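Local atomic coordinates of tryptophan synthase alpha chain (Campylobacter jejuni, PDB entry 3THA), a protein that probably cleaves indoleglycerol phosphate to indole and glyceraldehyde 3-phosphate, as the alpha subunit of tryptophan synthase, in the last step of tryptophan biosynthesis. Residues G178-S181 / V182-I186; F206-N210 / N211-K215. All coordinates share one frame; numbering follows the deposited sequence.

Interaction 1. Residues G178-S181 / V182-I186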
loop_
_atom_site.group_PDB
_atom_site.type_symbol
_atom_site.label_atom_id
_atom_site.label_comp_id
_atom_site.label_asym_id
_atom_site.label_seq_id
_atom_site.Cartn_x
_atom_site.Cartn_y
_atom_site.Cartn_z
ATOM N N GLY B 178 -1.130 -15.641 15.283
ATOM C CA GLY B 178 0.297 -15.332 15.209
ATOM C C GLY B 178 1.198 -16.555 15.385
ATOM O O GLY B 178 2.366 -16.528 14.963
ATOM N N THR B 179 0.658 -17.612 16.019
ATOM C CA THR B 179 1.323 -18.933 16.182
ATOM C C THR B 179 1.105 -19.865 14.948
ATOM O O THR B 179 -0.037 -20.085 14.522
ATOM C CB THR B 179 0.871 -19.631 17.496
ATOM O OG1 THR B 179 -0.560 -19.567 17.612
ATOM C CG2 THR B 179 1.521 -18.970 18.740
ATOM N N LYS B 180 2.201 -20.434 14.423
ATOM C CA LYS B 180 2.323 -20.852 12.996
ATOM C C LYS B 180 1.450 -22.002 12.431
ATOM O O LYS B 180 0.496 -21.733 11.673
ATOM C CB LYS B 180 3.817 -21.063 12.617
ATOM C CG LYS B 180 4.127 -21.299 11.118
ATOM C CD LYS B 180 3.791 -20.079 10.235
ATOM C CE LYS B 180 2.566 -20.308 9.316
ATOM N NZ LYS B 180 2.886 -21.143 8.103
ATOM N N SER B 181 1.804 -23.256 12.745
ATOM C CA SER B 181 1.206 -24.430 12.076
ATOM C C SER B 181 -0.325 -24.571 12.306
ATOM O O SER B 181 -0.995 -25.409 11.684
ATOM C CB SER B 181 1.960 -25.710 12.450
ATOM O OG SER B 181 1.849 -25.966 13.840
ATOM N N VAL B 182 -0.869 -23.730 13.184
ATOM C CA VAL B 182 -2.313 -23.604 13.353
ATOM C C VAL B 182 -2.892 -22.840 12.173
ATOM O O VAL B 182 -3.695 -23.380 11.403
ATOM C CB VAL B 182 -2.664 -22.826 14.623
ATOM C CG1 VAL B 182 -4.134 -22.399 14.605
ATOM C CG2 VAL B 182 -2.324 -23.636 15.873
ATOM N N GLU B 183 -2.476 -21.571 12.064
ATOM C CA GLU B 183 -2.732 -20.690 10.900
ATOM C C GLU B 183 -2.605 -21.424 9.538
ATOM O O GLU B 183 -3.312 -21.087 8.591
ATOM C CB GLU B 183 -1.857 -19.409 10.964
ATOM C CG GLU B 183 -2.392 -18.268 11.890
ATOM C CD GLU B 183 -3.241 -17.187 11.162
ATOM O OE1 GLU B 183 -3.728 -17.413 10.022
ATOM O OE2 GLU B 183 -3.419 -16.089 11.741
ATOM N N GLU B 184 -1.753 -22.450 9.456
ATOM C CA GLU B 184 -1.773 -23.338 8.294
ATOM C C GLU B 184 -3.125 -24.055 8.133
ATOM O O GLU B 184 -3.845 -23.776 7.187
ATOM C CB GLU B 184 -0.638 -24.334 8.358
ATOM C CG GLU B 184 -0.509 -25.162 7.111
ATOM C CD GLU B 184 0.799 -25.937 7.070
ATOM O OE1 GLU B 184 0.741 -27.186 7.051
ATOM O OE2 GLU B 184 1.885 -25.305 7.065
ATOM N N ALA B 185 -3.483 -24.948 9.065
ATOM C CA ALA B 185 -4.807 -25.636 9.051
ATOM C C ALA B 185 -6.050 -24.725 8.886
ATOM O O ALA B 185 -7.022 -25.083 8.209
ATOM C CB ALA B 185 -4.963 -26.545 10.279
ATOM N N ILE B 186 -6.013 -23.545 9.490
ATOM C CA ILE B 186 -7.059 -22.562 9.272
ATOM C C ILE B 186 -7.261 -22.282 7.783
ATOM O O ILE B 186 -8.409 -22.202 7.304
ATOM C CB ILE B 186 -6.737 -21.258 9.981
ATOM C CG1 ILE B 186 -6.562 -21.526 11.476
ATOM C CG2 ILE B 186 -7.825 -20.238 9.712
ATOM C CD1 ILE B 186 -6.280 -20.307 12.317
#
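Lys180 and Glu184 meet one turn apart at the start of a helix, where Glu184 N donates to Lys180 O at 3.2 Å, the oxygen receiving the N-H in its carbonyl plane. Their charged ends approach each other, yet Lys180 NZ stops 4.4 Å from Glu184 OE2, too far for a salt bridge. Glu184 has CG anti to its backbone N (chi1 -173°) and stays extended beyond it, while its CB rests 3.5 Å from Ser181 O. Glu183 behaves differently. Its CG lies opposite the carbonyl carbon and the chain bends sharply at chi2 (-95°), folding the buried carboxylate back toward the preceding loop, where OE2 accepts from Ile176 N; its CB packs 3.4 Å from Lys180 O. Val182 sets CB 3.8 Å from Thr179 O. Thr179 occupies the N-cap position but makes no side-chain capping bond. Gly178 suits the bend that precedes the helix, since at its phi of 77° a CB would be pressed against the carbonyl oxygen of the residue before. The turn opens helix 180-195, which links strand 168-171 to strand 202-205 in a beta-alpha-beta unit of the barrel; Val182 touches Thr177 in the approach loop, and Ile186 reaches Val150 beyond strand 143-148.

Interaction 2. Residues F206-N210 / N211-K215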
loop_
_atom_site.group_PDB
_atom_site.type_symbol
_atom_site.label_atom_id
_atom_site.label_comp_id
_atom_site.label_asym_id
_atom_site.label_seq_id
_atom_site.Cartn_x
_atom_site.Cartn_y
_atom_site.Cartn_z
ATOM N N PHE B 206 0.900 -13.379 0.264
ATOM C CA PHE B 206 1.205 -12.573 1.490
ATOM C C PHE B 206 2.015 -13.337 2.556
ATOM O O PHE B 206 1.516 -14.273 3.177
ATOM C CB PHE B 206 -0.018 -11.850 2.147
ATOM C CG PHE B 206 0.385 -10.906 3.281
ATOM C CD1 PHE B 206 0.560 -9.550 3.038
ATOM C CD2 PHE B 206 0.654 -11.398 4.568
ATOM C CE1 PHE B 206 0.985 -8.698 4.055
ATOM C CE2 PHE B 206 1.071 -10.551 5.601
ATOM C CZ PHE B 206 1.243 -9.195 5.348
ATOM N N GLY B 207 3.272 -12.924 2.745
ATOM C CA GLY B 207 4.111 -13.473 3.812
ATOM C C GLY B 207 5.145 -14.470 3.331
ATOM O O GLY B 207 6.193 -14.647 3.962
ATOM N N ILE B 208 4.855 -15.118 2.209
ATOM C CA ILE B 208 5.721 -16.158 1.685
ATOM C C ILE B 208 7.099 -15.541 1.421
ATOM O O ILE B 208 7.201 -14.470 0.792
ATOM C CB ILE B 208 5.087 -16.848 0.438
ATOM C CG1 ILE B 208 3.591 -17.111 0.711
ATOM C CG2 ILE B 208 5.855 -18.125 0.066
ATOM C CD1 ILE B 208 2.916 -18.057 -0.226
ATOM N N GLN B 209 8.140 -16.218 1.918
ATOM C CA GLN B 209 9.501 -15.660 1.965
ATOM C C GLN B 209 10.625 -16.623 1.588
ATOM O O GLN B 209 11.491 -16.298 0.774
ATOM C CB GLN B 209 9.795 -15.105 3.367
ATOM C CG GLN B 209 9.309 -13.675 3.589
ATOM C CD GLN B 209 9.888 -13.064 4.850
ATOM O OE1 GLN B 209 9.213 -13.011 5.888
ATOM N NE2 GLN B 209 11.156 -12.614 4.779
ATOM N N ASN B 210 10.618 -17.785 2.225
ATOM C CA ASN B 210 11.610 -18.826 2.026
ATOM C C ASN B 210 11.072 -19.843 1.001
ATOM O O ASN B 210 10.009 -19.611 0.434
ATOM C CB ASN B 210 11.900 -19.440 3.410
ATOM C CG ASN B 210 12.080 -20.960 3.380
ATOM O OD1 ASN B 210 11.106 -21.703 3.249
ATOM N ND2 ASN B 210 13.330 -21.425 3.539
ATOM N N ASN B 211 11.791 -20.955 0.794
ATOM C CA ASN B 211 11.386 -22.037 -0.116
ATOM C C ASN B 211 10.595 -23.189 0.499
ATOM O O ASN B 211 9.620 -23.629 -0.086
ATOM C CB ASN B 211 12.597 -22.621 -0.866
ATOM C CG ASN B 211 12.242 -23.880 -1.652
ATOM O OD1 ASN B 211 12.578 -24.988 -1.246
ATOM N ND2 ASN B 211 11.526 -23.714 -2.758
ATOM N N GLN B 212 11.041 -23.729 1.636
ATOM C CA GLN B 212 10.269 -24.785 2.336
ATOM C C GLN B 212 8.935 -24.141 2.821
ATOM O O GLN B 212 7.964 -24.836 3.104
ATOM C CB GLN B 212 11.050 -25.482 3.503
ATOM C CG GLN B 212 12.634 -25.500 3.483
ATOM C CD GLN B 212 13.312 -26.673 2.711
ATOM O OE1 GLN B 212 12.928 -26.994 1.579
ATOM N NE2 GLN B 212 14.364 -27.279 3.319
ATOM N N ASP B 213 8.953 -22.802 2.872
ATOM C CA ASP B 213 7.844 -21.882 3.157
ATOM C C ASP B 213 6.903 -21.905 1.947
ATOM O O ASP B 213 5.747 -21.560 2.062
ATOM C CB ASP B 213 8.439 -20.464 3.269
ATOM C CG ASP B 213 7.792 -19.577 4.344
ATOM O OD1 ASP B 213 7.455 -20.026 5.451
ATOM O OD2 ASP B 213 7.697 -18.363 4.089
ATOM N N VAL B 214 7.414 -22.266 0.772
ATOM C CA VAL B 214 6.530 -22.381 -0.379
ATOM C C VAL B 214 6.140 -23.821 -0.610
ATOM O O VAL B 214 5.052 -24.081 -1.109
ATOM C CB VAL B 214 7.058 -21.692 -1.687
ATOM C CG1 VAL B 214 8.108 -20.676 -1.375
ATOM C CG2 VAL B 214 7.526 -22.697 -2.722
ATOM N N LYS B 215 7.000 -24.756 -0.217
ATOM C CA LYS B 215 6.664 -26.163 -0.386
ATOM C C LYS B 215 5.525 -26.569 0.564
ATOM O O LYS B 215 4.882 -27.608 0.364
ATOM C CB LYS B 215 7.895 -27.069 -0.269
ATOM C CG LYS B 215 8.590 -27.343 -1.613
ATOM C CD LYS B 215 9.848 -28.209 -1.452
ATOM C CE LYS B 215 10.321 -28.726 -2.822
ATOM N NZ LYS B 215 11.812 -28.809 -3.004
#
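A chi1 of 141° on Asn210, away from the staggered positions, and one of -143° on Asp213 bring each side chain to a backbone N-H, Asn210 to that of Asp213 and Asp213 to that of Gln209, at the start of a short, weakly bonded helix. Asn210 OD1 accepts from Asp213 N, a capping bond modelled very short at 2.4 Å, so its exact length is doubtful. Asp213 OD2 in turn takes the N-H of Gln209 at 3.1 Å through its anti lone pair. Asparagine suits the first place because a short amide can reach forward to a backbone N-H of the opening turn; aspartate suits the second because its carboxylate has a further oxygen, OD1, which forms a salt bridge with Arg216. Nearby, Ile208 CG2 meets Val214 CG1 at 3.7 Å, the two branched side chains crossing at about a right angle. Gly207, with phi at 103°, takes a backbone shape that favours glycine, and Phe206 makes a cation-pi contact with Lys66 of the second subunit, another copy of this protein. The loop leads from strand 202-205 into helix 212-217: Asn211 ND2 bonds to Ile249 O near the chain's end, Ile208 and Val214 both lie against Val224 of strand 223-226, and Gln209 touches helix 228-233.

Both contacts are helix starts on the same side of an eight-stranded TIM barrel, and they follow in series: interaction 1 opens helix 180-195, strand 202-205 comes next, and interaction 2 leads from that strand into helix 212-217. Their centres lie about 14 Å apart and their nearest atoms about 5 Å, without touching. Arg216 pairs with Asp213 and, weakly at long range, with Glu184, while lying close to the like charge of Lys180. Both lie where the chain passes from strand to helix, the C-terminal side on which TIM barrels carry their active sites; interaction 2 comes nearer, Ile208's side chain being about 10 Å from that of Glu46, a predicted proton acceptor.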